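Local atomic coordinates of peptide synthetase, module 7 (Actinoplanes teichomyceticus, PDB entry 4TX3), a protein that probably works as a condensation-type domain in the seventh module of a nonribosomal peptide synthetase that builds a glycopeptide antibiotic. Residues B[248-253]-B[444-449]; B[266-271]-B[318-323]; B[260-265]-B[365-370]; B[401-406]-B[414-419]; B[238-243]-B[434-439]. One frame throughout, in Å; residues are numbered along the deposited sequence.

Overall arrangement
All five contacts lie in one half of the condensation-domain fold, where helices pack on a sheet of strands 235-242, 413-423, 399-407 and 363-369. Interaction 4 is the central hairpin of that sheet. Helix 261-278 lies on its 363-369 side in interaction 3; the centres of interactions 3 and 4 are about 8 Å apart. Helix 429-448 lies on its 235-242 side in interaction 5; the centres of interactions 4 and 5 are about 10 Å apart. Interactions 1 and 2 tie helices to one another, touching through Leu250, Val446 and Phe320, with centres about 12 Å apart. Interactions 2 and 3 share helix 261-278, while 1 and 5 share helix 429-448, so each of these helices meets both sheet and helices.

Interaction 1. Residues B[248-253]-B[444-449]; sequences ARLAEA and EQVAED
Helix segments 248-253 and 444-448 pass with their axes 8.4 Å apart at 52°, and Leu250 and Ala447 lie nearest, CA to CA 4.6 Å. So close an approach suits a small residue, and Ala447 supplies it: its CB points at the other helix and rests against Leu250 CG at 3.9 Å. Further into the core, Leu250 CD2 meets Val446 CG1 at 4.0 Å, methyl against methyl of two branched side chains. Phe320 of helix 320-334 touches both of these side chains, and Leu264 adds to the apolar surroundings of Leu250.

The outer margin is polar. Arg249 is bent at chi2 (-93°), which turns CD aside, and again at chi3, which turns NE; the guanidinium lies over the last turn of the other helix. There Ala447 O stands above one face of the group, displaced toward its rim. Arg249 NH2 comes within 3.2 Å of Glu448 O, but the angle is too poor for a hydrogen bond. Glu448 OE2 remains 4.1 Å from Arg249 NH2, opposite charges near each other but not in contact. A water supplies the directed link, donating to Arg249 O at 2.6 Å and to Ala447 O at 2.9 Å.

A cation beside the carbonyls of a helix C-terminus is likely to be electrostatically favourable even without a direct bond, so the contact joins an apolar interior to a polar margin bridged by water.

Interaction 2. Residues B[266-271]-B[318-323]; sequences QAALAM and PTFLEV
Glu322 OE1 draws two groups of Thr319: it accepts from Thr319 N at 2.7 Å, on the anti side of the carboxylate and 16° out of its plane, and more weakly from Thr319 OG1. In return Glu322 N donates to Thr319 OG1 at 2.9 Å. This reciprocal pair is a capping box, which satisfies amides at the start of helix 320-334 and fixes the turn from which Phe320 and Val323 face helix 261-278.

Across the contact no hydrogen bond forms, and the side chains that meet are apolar. Met271 extends to the ring, its SD lying in the plane of the Phe320 ring at the edge, 3.8 Å from Phe320 CD1 and 5.2 Å from the ring centroid, a Met-aromatic contact in which the two side chains cross at about a right angle. The turn at chi3 (99°) carries CE of Met271 to 3.6 Å from Phe320 N, against the first turn of the helix. Earlier in the same side chain, Met271 CG packs on Val323 CG2 at 3.9 Å. Ala267, one turn back, offers just a methyl where the helices come close: its CB touches Val323 CG1 at 3.6 Å and Phe320 CE1 at 3.8 Å. An alanine in place of Met271 would probably open a gap beside Phe320 and Val323 and leave the ring edge without its sulfur partner.

Met271 and Pro318 also touch Ile454. The division of labour is clear: polar bonds set the helix start within segment 318-323, while dispersion and a polarisable sulfur join it to its neighbour.

Interaction 3. Residues B[260-265]-B[365-370]; sequences DMPQLV and LQVREE
Val367 lies over the first turn of helix 261-278, its CB 4.0 Å from Pro262 CA and 4.1 Å from Pro262 CB. Its two methyls divide between neighbours. CG1, anti to the backbone N (chi1 173°), sits by the proline ring, with Met261 CG a little further off at 4.4 Å, whereas CG2 goes to Val265, reaching its CB at 4.1 Å. Pro262 suits this place because an amide in the first helical turn has no helical carbonyl to bond to, so nothing is lost by its absence, and the compact, puckered ring makes a rigid surface; its CG also lies against Val367 O at 4.0 Å. Losing both methyls to an alanine at Val367 would probably leave a gap beside Val265 and Met261, with less packing on the Pro262 ring.

The arrangement is the helix-on-sheet layering of the condensation-domain fold: helix segment 261-265 and strand segment 365-369 run at 151°, with axes 8.5 Å apart. Alternate strand residues face the helix, so Leu365 joins Val367 there. Its CD2 meets Val265 CG1 at 3.9 Å, the two side chains crossing at about a right angle. Beta-branched Val367 suits the strand backbone, while the longer Leu365 spans the gap to Val265. Beyond them, Val265 also touches Leu403 and Met261 touches Glu405, both on the neighbouring strand 399-407.

Interaction 4. Residues B[401-406]-B[414-419]; sequences FALTER and DGIEGA
The beta hairpin of strands 399-407 and 413-423 pairs Ala402 with Ala419 and Thr404 with Glu417 as antiparallel hydrogen-bonded pairs. Thr404 N donates to Glu417 O at 2.7 Å, and Glu417 N returns the bond to Thr404 O at 3.0 Å. Near the turn, Arg406 N reaches Gly415 O and Asp414 N reaches Arg406 O.

Arg406 and Glu417 make a salt bridge. The guanidinium is presented side-on, NE (2.9 Å) and NH2 (2.6 Å) both donating to the single oxygen Glu417 OE1, which lies almost in the guanidinium plane; the carboxylate plane is turned 76° from it. The bend at chi2 of Arg406 (-58°) folds CD back, and Thr404 CG2 lies above one guanidinium face, offset toward its rim.

On the other face of the hairpin, Leu403 CB meets Ile416 CG2 at 3.8 Å. Gly418 stands opposite Leu403, CA to CA 4.3 Å, where any CB would run into Ala402 O and Leu403 CD2. Gly415, with phi 110°, adopts a backbone shape that also calls for glycine.

Glu405 bonds His247 of helix 244-255, Leu403 rests on Val265 of helix 261-278, and strands 363-369 and 235-242 flank the hairpin.

Interaction 5. Residues B[238-243]-B[434-439]; sequences VALRLD and SLARRL
Ala436 is the bump of this contact: its CB enters the hollow between Val238 and Leu240, 3.7 Å from Val238 CG2 and 4.0 Å from Leu240 CD1. Ala239 O lies 4.2 Å from Ala436 CB, beside the hollow. Val238 and Leu240 both face the helix because strand side chains alternate, and Ala239 between them points away. An alanine suits the helix here, since a single methyl fits the shallow hollow and lets the axes of segments 238-242 and 434-439 approach to 8.3 Å, nearly parallel at 8°.

Leu240 CG stands anti to the backbone N (chi1 166°). Its CD1 in turn fills the groove between Ala436 and Leu439, one helical turn apart, reaching Leu439 CD2 at 4.4 Å. Leu240 thus serves as knob as well as wall. Val238 turns CG2 into the crowded position between its backbone N and carbonyl carbon, and it is this methyl that reaches Ala436. Leu403 and Val440 also touch Leu240, and Phe401 touches Leu439.

Polar chemistry stays outside: Arg241 NE makes a salt bridge to Asp243 OD1 within segment 238-243. No hydrogen bond joins the two segments, so their hold rests on dispersion, burial of methyls and the match of shapes.

Interaction 1. Residues B[248-253]-B[444-449]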
# COMPACT_ATOMS: atom_id res chain seq x y z
N ALA B 248 21.11 11.58 -10.33
CA ALA B 248 21.91 10.78 -9.42
C ALA B 248 23.03 11.60 -8.76
O ALA B 248 23.35 11.39 -7.59
CB ALA B 248 22.49 9.56 -10.15
N ARG B 249 23.62 12.53 -9.50
CA ARG B 249 24.63 13.43 -8.92
C ARG B 249 24.04 14.32 -7.83
O ARG B 249 24.70 14.60 -6.83
CB ARG B 249 25.26 14.32 -10.00
CG ARG B 249 26.46 13.70 -10.68
CD ARG B 249 27.74 14.10 -9.99
NE ARG B 249 28.52 15.06 -10.78
CZ ARG B 249 29.46 15.84 -10.26
NH1 ARG B 249 29.73 15.81 -8.96
NH2 ARG B 249 30.12 16.69 -11.05
N LEU B 250 22.80 14.78 -8.03
CA LEU B 250 22.09 15.55 -7.02
C LEU B 250 21.90 14.76 -5.75
O LEU B 250 21.99 15.30 -4.65
CB LEU B 250 20.73 15.98 -7.54
CG LEU B 250 20.52 17.45 -7.90
CD1 LEU B 250 19.05 17.64 -8.16
CD2 LEU B 250 21.00 18.36 -6.78
N ALA B 251 21.63 13.47 -5.90
CA ALA B 251 21.44 12.59 -4.76
C ALA B 251 22.74 12.40 -3.98
O ALA B 251 22.71 12.15 -2.78
CB ALA B 251 20.88 11.25 -5.21
N GLU B 252 23.89 12.51 -4.65
CA GLU B 252 25.17 12.35 -3.96
C GLU B 252 25.37 13.42 -2.90
O GLU B 252 25.88 13.15 -1.81
CB GLU B 252 26.33 12.38 -4.93
CG GLU B 252 26.53 11.10 -5.71
CD GLU B 252 27.26 11.35 -7.02
OE1 GLU B 252 26.85 10.75 -8.03
OE2 GLU B 252 28.21 12.16 -7.04
N ALA B 253 24.96 14.65 -3.21
CA ALA B 253 25.00 15.72 -2.23
C ALA B 253 23.81 15.63 -1.25
O ALA B 253 23.73 16.45 -0.33
CB ALA B 253 25.03 17.07 -2.92
N GLU B 444 20.54 20.94 -13.18
CA GLU B 444 21.76 20.36 -13.77
C GLU B 444 23.06 21.01 -13.25
O GLU B 444 23.95 20.30 -12.74
CB GLU B 444 21.71 20.45 -15.29
CG GLU B 444 20.60 19.62 -15.92
CD GLU B 444 20.31 20.01 -17.36
OE1 GLU B 444 20.73 21.11 -17.78
OE2 GLU B 444 19.67 19.21 -18.08
N GLN B 445 23.17 22.34 -13.35
CA GLN B 445 24.34 23.08 -12.87
C GLN B 445 24.67 22.79 -11.42
O GLN B 445 25.82 22.61 -11.03
CB GLN B 445 24.13 24.59 -13.03
CG GLN B 445 23.71 25.01 -14.41
CD GLN B 445 23.26 26.45 -14.45
OE1 GLN B 445 23.81 27.32 -13.78
NE2 GLN B 445 22.23 26.71 -15.25
N VAL B 446 23.64 22.77 -10.61
CA VAL B 446 23.79 22.66 -9.19
C VAL B 446 24.19 21.21 -8.86
O VAL B 446 24.95 20.94 -7.92
CB VAL B 446 22.49 23.14 -8.49
CG1 VAL B 446 22.00 22.16 -7.49
CG2 VAL B 446 22.68 24.53 -7.89
N ALA B 447 23.72 20.27 -9.68
CA ALA B 447 24.13 18.86 -9.55
C ALA B 447 25.62 18.67 -9.83
O ALA B 447 26.30 17.97 -9.10
CB ALA B 447 23.33 17.99 -10.48
N GLU B 448 26.11 19.28 -10.91
CA GLU B 448 27.53 19.18 -11.21
C GLU B 448 28.39 20.01 -10.25
O GLU B 448 29.47 19.58 -9.82
CB GLU B 448 27.79 19.60 -12.66
CG GLU B 448 29.22 20.09 -12.90
CD GLU B 448 29.79 19.65 -14.24
OE1 GLU B 448 29.14 19.90 -15.27
OE2 GLU B 448 30.90 19.06 -14.25
N ASP B 449 27.90 21.20 -9.89
CA ASP B 449 28.67 22.14 -9.06
C ASP B 449 27.88 22.65 -7.85
O ASP B 449 27.37 23.77 -7.86
CB ASP B 449 29.12 23.32 -9.91
CG ASP B 449 29.95 24.31 -9.13
OD1 ASP B 449 30.50 23.93 -8.05
OD2 ASP B 449 30.04 25.46 -9.62
O HOH W 1 25.92 16.89 -6.46

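Interaction 2. Residues B[266-271]-B[318-323]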
# COMPACT_ATOMS: atom_id res chain seq x y z
N GLN B 266 13.63 22.01 -3.63
CA GLN B 266 13.08 23.23 -3.05
C GLN B 266 14.15 24.32 -3.00
O GLN B 266 13.86 25.49 -3.27
CB GLN B 266 12.52 22.95 -1.67
CG GLN B 266 11.90 24.16 -1.04
CD GLN B 266 11.26 23.82 0.27
OE1 GLN B 266 11.09 22.64 0.58
NE2 GLN B 266 10.92 24.84 1.06
N ALA B 267 15.38 23.93 -2.67
CA ALA B 267 16.49 24.88 -2.66
C ALA B 267 16.68 25.48 -4.05
O ALA B 267 16.65 26.70 -4.23
CB ALA B 267 17.76 24.21 -2.19
N ALA B 268 16.86 24.59 -5.02
CA ALA B 268 17.12 24.99 -6.40
C ALA B 268 16.04 25.94 -6.95
O ALA B 268 16.36 26.97 -7.55
CB ALA B 268 17.23 23.74 -7.27
N LEU B 269 14.78 25.59 -6.73
CA LEU B 269 13.66 26.44 -7.16
C LEU B 269 13.70 27.82 -6.49
O LEU B 269 13.41 28.84 -7.14
CB LEU B 269 12.32 25.76 -6.85
CG LEU B 269 11.06 26.58 -7.14
CD1 LEU B 269 10.90 26.90 -8.60
CD2 LEU B 269 9.82 25.87 -6.61
N ALA B 270 14.06 27.85 -5.21
CA ALA B 270 14.16 29.12 -4.49
C ALA B 270 15.26 29.98 -5.11
O ALA B 270 15.11 31.20 -5.25
CB ALA B 270 14.41 28.89 -2.98
N MET B 271 16.37 29.36 -5.50
CA MET B 271 17.45 30.09 -6.16
C MET B 271 16.97 30.61 -7.51
O MET B 271 17.35 31.71 -7.94
CB MET B 271 18.69 29.22 -6.36
CG MET B 271 19.44 28.95 -5.08
SD MET B 271 20.66 27.65 -5.35
CE MET B 271 22.17 28.59 -5.59
N PRO B 318 24.07 33.06 -1.52
CA PRO B 318 24.41 31.74 -0.98
C PRO B 318 24.78 30.70 -2.05
O PRO B 318 24.21 30.68 -3.14
CB PRO B 318 23.11 31.31 -0.27
CG PRO B 318 22.19 32.50 -0.33
CD PRO B 318 22.63 33.33 -1.46
N THR B 319 25.73 29.83 -1.72
CA THR B 319 25.93 28.61 -2.50
C THR B 319 24.66 27.77 -2.43
O THR B 319 23.86 27.91 -1.48
CB THR B 319 27.08 27.77 -1.97
OG1 THR B 319 26.70 27.22 -0.70
CG2 THR B 319 28.33 28.62 -1.82
N PHE B 320 24.48 26.90 -3.42
CA PHE B 320 23.38 25.94 -3.41
C PHE B 320 23.33 25.20 -2.09
O PHE B 320 22.27 25.07 -1.47
CB PHE B 320 23.51 24.94 -4.56
CG PHE B 320 22.59 23.77 -4.45
CD1 PHE B 320 21.22 23.92 -4.64
CD2 PHE B 320 23.09 22.51 -4.14
CE1 PHE B 320 20.37 22.83 -4.52
CE2 PHE B 320 22.24 21.41 -4.02
CZ PHE B 320 20.88 21.57 -4.22
N LEU B 321 24.50 24.72 -1.66
CA LEU B 321 24.60 23.95 -0.43
C LEU B 321 24.19 24.79 0.78
O LEU B 321 23.56 24.27 1.71
CB LEU B 321 26.03 23.42 -0.24
CG LEU B 321 26.51 22.25 -1.08
CD1 LEU B 321 27.98 22.04 -0.79
CD2 LEU B 321 25.70 21.01 -0.76
N GLU B 322 24.54 26.07 0.78
CA GLU B 322 24.08 26.96 1.84
C GLU B 322 22.55 27.09 1.83
O GLU B 322 21.92 27.15 2.90
CB GLU B 322 24.75 28.33 1.73
CG GLU B 322 26.20 28.31 2.27
CD GLU B 322 27.07 29.51 1.85
OE1 GLU B 322 26.81 30.11 0.79
OE2 GLU B 322 28.02 29.82 2.61
N VAL B 323 21.95 27.10 0.64
CA VAL B 323 20.50 27.22 0.54
C VAL B 323 19.81 25.96 1.07
O VAL B 323 18.81 26.04 1.80
CB VAL B 323 20.03 27.48 -0.89
CG1 VAL B 323 18.51 27.53 -0.94
CG2 VAL B 323 20.64 28.78 -1.42

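Interaction 3. Residues B[260-265]-B[365-370]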
# COMPACT_ATOMS: atom_id res chain seq x y z
N ASP B 260 17.02 15.21 1.94
CA ASP B 260 16.45 14.38 0.89
C ASP B 260 16.16 15.20 -0.37
O ASP B 260 16.22 16.43 -0.36
CB ASP B 260 15.18 13.70 1.39
CG ASP B 260 14.18 14.69 1.96
OD1 ASP B 260 14.60 15.81 2.34
OD2 ASP B 260 12.97 14.35 2.02
N MET B 261 15.83 14.51 -1.44
CA MET B 261 15.60 15.14 -2.73
C MET B 261 14.52 16.25 -2.72
O MET B 261 14.70 17.27 -3.38
CB MET B 261 15.23 14.08 -3.77
CG MET B 261 15.10 14.63 -5.17
SD MET B 261 16.71 15.13 -5.81
CE MET B 261 17.73 13.69 -5.47
N PRO B 262 13.39 16.05 -1.99
CA PRO B 262 12.40 17.15 -2.02
C PRO B 262 12.96 18.48 -1.54
O PRO B 262 12.59 19.53 -2.07
CB PRO B 262 11.30 16.66 -1.07
CG PRO B 262 11.41 15.17 -1.13
CD PRO B 262 12.87 14.86 -1.29
N GLN B 263 13.88 18.45 -0.58
CA GLN B 263 14.45 19.69 -0.08
C GLN B 263 15.52 20.26 -1.03
O GLN B 263 15.66 21.47 -1.15
CB GLN B 263 15.04 19.47 1.32
CG GLN B 263 14.03 19.04 2.37
CD GLN B 263 14.65 18.86 3.75
OE1 GLN B 263 15.85 18.65 3.89
NE2 GLN B 263 13.83 18.97 4.78
N LEU B 264 16.26 19.39 -1.72
CA LEU B 264 17.24 19.83 -2.71
C LEU B 264 16.58 20.61 -3.82
O LEU B 264 17.08 21.66 -4.24
CB LEU B 264 17.99 18.65 -3.31
CG LEU B 264 18.93 17.87 -2.39
CD1 LEU B 264 19.76 16.92 -3.21
CD2 LEU B 264 19.83 18.79 -1.63
N VAL B 265 15.45 20.10 -4.31
CA VAL B 265 14.71 20.74 -5.40
C VAL B 265 14.07 22.03 -4.88
O VAL B 265 13.98 23.03 -5.60
CB VAL B 265 13.63 19.78 -5.98
CG1 VAL B 265 12.80 20.48 -7.03
CG2 VAL B 265 14.29 18.52 -6.56
N LEU B 365 5.42 23.26 -4.55
CA LEU B 365 6.32 22.22 -5.02
C LEU B 365 5.97 20.85 -4.45
O LEU B 365 5.83 20.67 -3.24
CB LEU B 365 7.77 22.55 -4.70
CG LEU B 365 8.80 21.47 -5.01
CD1 LEU B 365 8.78 21.10 -6.47
CD2 LEU B 365 10.17 21.96 -4.63
N GLN B 366 5.83 19.88 -5.34
CA GLN B 366 5.54 18.50 -4.99
C GLN B 366 6.61 17.59 -5.60
O GLN B 366 6.79 17.59 -6.81
CB GLN B 366 4.14 18.13 -5.50
CG GLN B 366 3.28 17.38 -4.52
CD GLN B 366 2.85 18.21 -3.33
OE1 GLN B 366 2.70 19.45 -3.41
NE2 GLN B 366 2.67 17.55 -2.21
N VAL B 367 7.33 16.86 -4.77
CA VAL B 367 8.32 15.91 -5.26
C VAL B 367 8.01 14.57 -4.66
O VAL B 367 8.34 14.31 -3.51
CB VAL B 367 9.76 16.31 -4.88
CG1 VAL B 367 10.74 15.20 -5.27
CG2 VAL B 367 10.15 17.62 -5.56
N ARG B 368 7.35 13.70 -5.43
CA ARG B 368 6.91 12.41 -4.89
C ARG B 368 7.70 11.25 -5.50
O ARG B 368 8.34 11.38 -6.55
CB ARG B 368 5.41 12.21 -5.15
CG ARG B 368 5.11 11.86 -6.60
CD ARG B 368 3.65 11.52 -6.83
NE ARG B 368 3.48 10.84 -8.12
CZ ARG B 368 3.50 9.52 -8.27
NH1 ARG B 368 3.68 8.73 -7.22
NH2 ARG B 368 3.34 8.98 -9.48
N GLU B 369 7.63 10.10 -4.84
CA GLU B 369 8.21 8.87 -5.37
C GLU B 369 7.30 8.20 -6.40
O GLU B 369 6.11 8.51 -6.46
CB GLU B 369 8.50 7.88 -4.24
CG GLU B 369 9.84 7.21 -4.38
CD GLU B 369 10.96 8.11 -3.95
OE1 GLU B 369 10.65 9.13 -3.29
OE2 GLU B 369 12.13 7.82 -4.27
N GLU B 370 7.87 7.31 -7.21
CA GLU B 370 7.12 6.44 -8.13
C GLU B 370 6.00 5.77 -7.38
O GLU B 370 6.11 5.59 -6.18
CB GLU B 370 8.02 5.36 -8.70
CG GLU B 370 8.45 5.54 -10.12
CD GLU B 370 9.63 4.66 -10.43
OE1 GLU B 370 10.28 4.19 -9.46
OE2 GLU B 370 9.90 4.44 -11.64

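Interaction 4. Residues B[401-406]-B[414-419]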
# COMPACT_ATOMS: atom_id res chain seq x y z
N PHE B 401 4.57 22.98 -9.15
CA PHE B 401 5.42 21.97 -9.73
C PHE B 401 5.06 20.62 -9.16
O PHE B 401 4.98 20.47 -7.93
CB PHE B 401 6.89 22.26 -9.46
CG PHE B 401 7.43 23.48 -10.18
CD1 PHE B 401 7.25 24.75 -9.65
CD2 PHE B 401 8.16 23.35 -11.34
CE1 PHE B 401 7.76 25.86 -10.29
CE2 PHE B 401 8.67 24.46 -11.98
CZ PHE B 401 8.47 25.71 -11.46
N ALA B 402 4.85 19.64 -10.05
CA ALA B 402 4.64 18.25 -9.66
C ALA B 402 5.71 17.35 -10.29
O ALA B 402 5.65 17.03 -11.48
CB ALA B 402 3.24 17.79 -10.06
N LEU B 403 6.69 16.97 -9.49
CA LEU B 403 7.83 16.18 -9.94
C LEU B 403 7.80 14.79 -9.33
O LEU B 403 7.54 14.64 -8.12
CB LEU B 403 9.15 16.85 -9.58
CG LEU B 403 9.40 18.32 -9.93
CD1 LEU B 403 10.86 18.62 -9.71
CD2 LEU B 403 8.98 18.65 -11.34
N THR B 404 8.10 13.79 -10.15
CA THR B 404 8.19 12.40 -9.72
C THR B 404 9.59 11.83 -9.91
O THR B 404 10.12 11.83 -11.02
CB THR B 404 7.21 11.50 -10.51
OG1 THR B 404 5.88 11.95 -10.29
CG2 THR B 404 7.34 10.04 -10.07
N GLU B 405 10.18 11.33 -8.82
CA GLU B 405 11.45 10.59 -8.88
C GLU B 405 11.25 9.19 -9.45
O GLU B 405 10.52 8.40 -8.86
CB GLU B 405 12.08 10.48 -7.49
CG GLU B 405 12.65 11.76 -6.88
CD GLU B 405 13.58 11.47 -5.70
OE1 GLU B 405 13.08 11.17 -4.59
OE2 GLU B 405 14.83 11.51 -5.89
N ARG B 406 11.88 8.89 -10.58
CA ARG B 406 11.93 7.52 -11.10
C ARG B 406 13.06 6.75 -10.44
O ARG B 406 14.08 7.33 -10.07
CB ARG B 406 12.14 7.49 -12.62
CG ARG B 406 11.02 8.08 -13.46
CD ARG B 406 9.75 7.37 -13.18
NE ARG B 406 8.65 7.89 -13.98
CZ ARG B 406 7.38 7.57 -13.77
NH1 ARG B 406 7.06 6.73 -12.79
NH2 ARG B 406 6.43 8.10 -14.54
N ASP B 414 16.79 7.33 -11.38
CA ASP B 414 16.72 7.10 -12.82
C ASP B 414 16.00 8.22 -13.59
O ASP B 414 15.36 7.97 -14.60
CB ASP B 414 16.04 5.76 -13.08
CG ASP B 414 16.48 5.15 -14.38
OD1 ASP B 414 17.71 5.13 -14.65
OD2 ASP B 414 15.60 4.70 -15.15
N GLY B 415 16.12 9.46 -13.12
CA GLY B 415 15.51 10.61 -13.78
C GLY B 415 14.35 11.22 -13.00
O GLY B 415 13.60 10.52 -12.31
N ILE B 416 14.18 12.54 -13.10
CA ILE B 416 12.97 13.14 -12.55
C ILE B 416 12.06 13.62 -13.67
O ILE B 416 12.48 14.30 -14.60
CB ILE B 416 13.28 14.31 -11.62
CG1 ILE B 416 14.22 13.86 -10.49
CG2 ILE B 416 11.98 14.86 -11.05
CD1 ILE B 416 14.64 14.99 -9.53
N GLU B 417 10.79 13.23 -13.58
CA GLU B 417 9.79 13.46 -14.61
C GLU B 417 8.65 14.28 -13.99
O GLU B 417 8.32 14.10 -12.82
CB GLU B 417 9.30 12.11 -15.15
CG GLU B 417 8.11 12.13 -16.10
CD GLU B 417 7.86 10.74 -16.74
OE1 GLU B 417 7.80 9.73 -15.99
OE2 GLU B 417 7.73 10.66 -17.99
N GLY B 418 8.06 15.20 -14.75
CA GLY B 418 7.01 15.99 -14.15
C GLY B 418 6.39 17.08 -14.99
O GLY B 418 6.58 17.14 -16.21
N ALA B 419 5.64 17.94 -14.32
CA ALA B 419 4.92 18.99 -15.00
C ALA B 419 4.80 20.22 -14.13
O ALA B 419 4.76 20.12 -12.91
CB ALA B 419 3.55 18.50 -15.41

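Interaction 5. Residues B[238-243]-B[434-439]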
# COMPACT_ATOMS: atom_id res chain seq x y z
N VAL B 238 2.99 22.24 -18.57
CA VAL B 238 4.15 22.01 -19.41
C VAL B 238 4.96 20.88 -18.78
O VAL B 238 5.16 20.85 -17.56
CB VAL B 238 5.05 23.29 -19.56
CG1 VAL B 238 4.28 24.41 -20.22
CG2 VAL B 238 5.56 23.77 -18.20
N ALA B 239 5.38 19.92 -19.60
CA ALA B 239 6.17 18.80 -19.11
C ALA B 239 7.57 19.26 -18.80
O ALA B 239 7.98 20.37 -19.14
CB ALA B 239 6.20 17.67 -20.12
N LEU B 240 8.33 18.37 -18.17
CA LEU B 240 9.61 18.74 -17.62
C LEU B 240 10.36 17.47 -17.30
O LEU B 240 9.79 16.56 -16.68
CB LEU B 240 9.37 19.61 -16.38
CG LEU B 240 10.39 19.99 -15.32
CD1 LEU B 240 9.76 21.06 -14.48
CD2 LEU B 240 10.74 18.81 -14.45
N ARG B 241 11.63 17.39 -17.71
CA ARG B 241 12.46 16.25 -17.34
C ARG B 241 13.85 16.66 -16.85
O ARG B 241 14.45 17.57 -17.40
CB ARG B 241 12.61 15.28 -18.52
CG ARG B 241 13.28 13.97 -18.10
CD ARG B 241 13.87 13.13 -19.24
NE ARG B 241 14.78 12.14 -18.69
CZ ARG B 241 14.40 10.95 -18.21
NH1 ARG B 241 13.11 10.60 -18.24
NH2 ARG B 241 15.30 10.12 -17.71
N LEU B 242 14.34 15.98 -15.82
CA LEU B 242 15.74 15.97 -15.41
C LEU B 242 16.34 14.58 -15.66
O LEU B 242 15.80 13.59 -15.17
CB LEU B 242 15.89 16.32 -13.92
CG LEU B 242 17.31 16.26 -13.37
CD1 LEU B 242 18.20 17.34 -14.02
CD2 LEU B 242 17.27 16.40 -11.86
N ASP B 243 17.43 14.50 -16.43
CA ASP B 243 17.97 13.20 -16.86
C ASP B 243 18.51 12.41 -15.67
O ASP B 243 18.70 12.96 -14.60
CB ASP B 243 19.06 13.39 -17.93
CG ASP B 243 18.50 13.78 -19.29
OD1 ASP B 243 17.33 13.44 -19.58
OD2 ASP B 243 19.22 14.44 -20.07
N SER B 434 9.58 28.41 -20.24
CA SER B 434 10.86 28.97 -19.84
C SER B 434 11.19 28.64 -18.39
O SER B 434 12.30 28.20 -18.06
CB SER B 434 10.87 30.48 -20.03
OG SER B 434 10.58 30.82 -21.36
N LEU B 435 10.22 28.87 -17.52
CA LEU B 435 10.36 28.52 -16.12
C LEU B 435 10.70 27.07 -15.93
O LEU B 435 11.63 26.75 -15.20
CB LEU B 435 9.07 28.83 -15.35
CG LEU B 435 9.12 30.11 -14.52
CD1 LEU B 435 7.74 30.39 -13.96
CD2 LEU B 435 10.18 30.01 -13.42
N ALA B 436 9.95 26.19 -16.60
CA ALA B 436 10.19 24.75 -16.48
C ALA B 436 11.58 24.41 -16.96
O ALA B 436 12.33 23.70 -16.27
CB ALA B 436 9.15 23.96 -17.24
N ARG B 437 11.95 24.92 -18.13
CA ARG B 437 13.28 24.62 -18.68
C ARG B 437 14.41 25.21 -17.83
O ARG B 437 15.47 24.58 -17.67
CB ARG B 437 13.38 25.10 -20.13
CG ARG B 437 12.60 24.22 -21.11
CD ARG B 437 12.42 24.85 -22.48
NE ARG B 437 13.68 24.91 -23.23
CZ ARG B 437 13.99 25.87 -24.09
NH1 ARG B 437 13.14 26.87 -24.31
NH2 ARG B 437 15.16 25.84 -24.73
N ARG B 438 14.20 26.39 -17.26
CA ARG B 438 15.23 26.98 -16.40
C ARG B 438 15.40 26.19 -15.09
O ARG B 438 16.52 26.02 -14.60
CB ARG B 438 14.90 28.45 -16.12
CG ARG B 438 15.46 29.32 -17.21
CD ARG B 438 14.77 30.66 -17.34
NE ARG B 438 15.39 31.43 -18.42
CZ ARG B 438 14.83 32.50 -18.98
NH1 ARG B 438 13.64 32.93 -18.59
NH2 ARG B 438 15.47 33.14 -19.96
N LEU B 439 14.30 25.66 -14.56
CA LEU B 439 14.40 24.87 -13.34
C LEU B 439 15.24 23.63 -13.62
O LEU B 439 16.08 23.25 -12.78
CB LEU B 439 13.02 24.49 -12.78
CG LEU B 439 13.10 23.54 -11.58
CD1 LEU B 439 13.87 24.15 -10.39
CD2 LEU B 439 11.73 23.07 -11.14